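Local coordinates for putative diflavin flavoprotein A 3 (Nostoc sp., PDB 3FNI) that probably takes part in electron transfer from NADH to oxygen, reducing it to water, this chain being its flavodoxin-like domain, at residues L135-E138 / A139-L143. Residues are numbered along the deposited sequence; the frame is centred on the assembly and turned at random.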
loop_
_atom_site.group_PDB
_atom_site.type_symbol
_atom_site.label_atom_id
_atom_site.label_comp_id
_atom_site.label_asym_id
_atom_site.label_seq_id
_atom_site.Cartn_x
_atom_site.Cartn_y
_atom_site.Cartn_z
ATOM N N LEU A 135 -12.986 -1.548 -8.385
ATOM C CA LEU A 135 -12.431 -2.674 -7.655
ATOM C C LEU A 135 -11.473 -2.146 -6.586
ATOM O O LEU A 135 -11.510 -2.591 -5.441
ATOM C CB LEU A 135 -11.687 -3.597 -8.621
ATOM C CG LEU A 135 -10.992 -4.831 -8.037
ATOM C CD1 LEU A 135 -12.030 -5.808 -7.486
ATOM C CD2 LEU A 135 -10.159 -5.502 -9.123
ATOM N N CYS A 136 -10.619 -1.194 -6.969
ATOM C CA CYS A 136 -9.668 -0.582 -6.037
ATOM C C CYS A 136 -10.417 0.091 -4.899
ATOM O O CYS A 136 -9.988 0.059 -3.743
ATOM C CB CYS A 136 -8.825 0.493 -6.729
ATOM S SG CYS A 136 -7.821 -0.063 -8.100
ATOM N N GLU A 137 -11.530 0.726 -5.245
ATOM C CA GLU A 137 -12.353 1.424 -4.274
ATOM C C GLU A 137 -12.891 0.430 -3.260
ATOM O O GLU A 137 -12.872 0.693 -2.058
ATOM C CB GLU A 137 -13.495 2.152 -4.995
ATOM C CG GLU A 137 -14.373 3.047 -4.119
ATOM C CD GLU A 137 -15.527 2.288 -3.470
ATOM O OE1 GLU A 137 -15.333 1.723 -2.367
ATOM O OE2 GLU A 137 -16.630 2.247 -4.076
ATOM N N GLU A 138 -13.342 -0.726 -3.737
ATOM C CA GLU A 138 -13.879 -1.739 -2.832
ATOM C C GLU A 138 -12.792 -2.384 -1.966
ATOM O O GLU A 138 -13.052 -2.771 -0.827
ATOM C CB GLU A 138 -14.644 -2.816 -3.614
ATOM C CG GLU A 138 -15.398 -3.781 -2.697
ATOM C CD GLU A 138 -16.188 -3.050 -1.612
ATOM O OE1 GLU A 138 -16.190 -3.525 -0.454
ATOM O OE2 GLU A 138 -16.804 -2.003 -1.920
ATOM N N ALA A 139 -11.581 -2.499 -2.509
ATOM C CA ALA A 139 -10.457 -3.068 -1.770
ATOM C C ALA A 139 -10.049 -2.071 -0.683
ATOM O O ALA A 139 -9.616 -2.456 0.403
ATOM C CB ALA A 139 -9.283 -3.320 -2.709
ATOM N N GLY A 140 -10.179 -0.786 -0.999
ATOM C CA GLY A 140 -9.835 0.253 -0.048
ATOM C C GLY A 140 -10.792 0.193 1.122
ATOM O O GLY A 140 -10.392 0.336 2.273
ATOM N N THR A 141 -12.065 -0.021 0.810
ATOM C CA THR A 141 -13.109 -0.124 1.814
ATOM C C THR A 141 -12.862 -1.346 2.687
ATOM O O THR A 141 -12.920 -1.262 3.910
ATOM C CB THR A 141 -14.489 -0.251 1.149
ATOM O OG1 THR A 141 -14.810 0.976 0.489
ATOM C CG2 THR A 141 -15.557 -0.564 2.174
ATOM N N ASP A 142 -12.584 -2.481 2.048
ATOM C CA ASP A 142 -12.329 -3.722 2.763
ATOM C C ASP A 142 -11.234 -3.565 3.808
ATOM O O ASP A 142 -11.384 -4.019 4.938
ATOM C CB ASP A 142 -11.933 -4.831 1.783
ATOM C CG ASP A 142 -13.124 -5.438 1.075
ATOM O OD1 ASP A 142 -14.215 -4.827 1.107
ATOM O OD2 ASP A 142 -12.967 -6.526 0.477
ATOM N N LEU A 143 -10.133 -2.931 3.418
ATOM C CA LEU A 143 -9.015 -2.719 4.324
ATOM C C LEU A 143 -9.420 -1.762 5.428
ATOM O O LEU A 143 -9.081 -1.965 6.588
ATOM C CB LEU A 143 -7.811 -2.150 3.567
ATOM C CG LEU A 143 -6.569 -1.898 4.431
ATOM C CD1 LEU A 143 -6.147 -3.198 5.122
ATOM C CD2 LEU A 143 -5.425 -1.345 3.557
#
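Glu137 and Thr141, one turn apart on helix 130-152, extend alongside each other in a common direction. Glu137 starts with CG anti to the backbone N (chi1 -174°) and then bends at chi2, which carries its carboxylate along the helix until OE1 lies 3.0 Å from Thr141 OG1. That hydroxyl is also 3.2 Å from Glu137 O, but it is hydrogen-bonded to Gly28 O of helix 18-31, while Glu137 OE2 forms a salt bridge with Lys31; the pair therefore faces the neighbouring helix. On the adjoining flank, Glu138 and Asp142 meet at an angle, their carboxylate planes 74° apart. Glu138 OE1 comes within 2.8 Å of Asp142 OD1, a like-charge approach that would be expected to raise the affinity of one group for a proton. Asp142 OD1 also lies 3.1 Å from Glu138 O, acceptor against acceptor. An alanine here takes away the carboxylate that crosses Glu138, whose end, lacking that neighbour one turn on, is likely to swing more freely. Beneath the side chains the backbone bonds are regular: Ala139 N to Leu135 O is 2.9 Å, and Asp142 N to Glu138 O is 2.9 Å with an N-H...O angle of 161°. Cys136 packs on Leu21, Ala24 and Ile25. The i to i+4 bonds are those of an alpha-helix; with Cys136 and Leu143 buried and Glu138 exposed it is amphipathic, here the last helix of a flavodoxin-like fold, lying against helix 18-31.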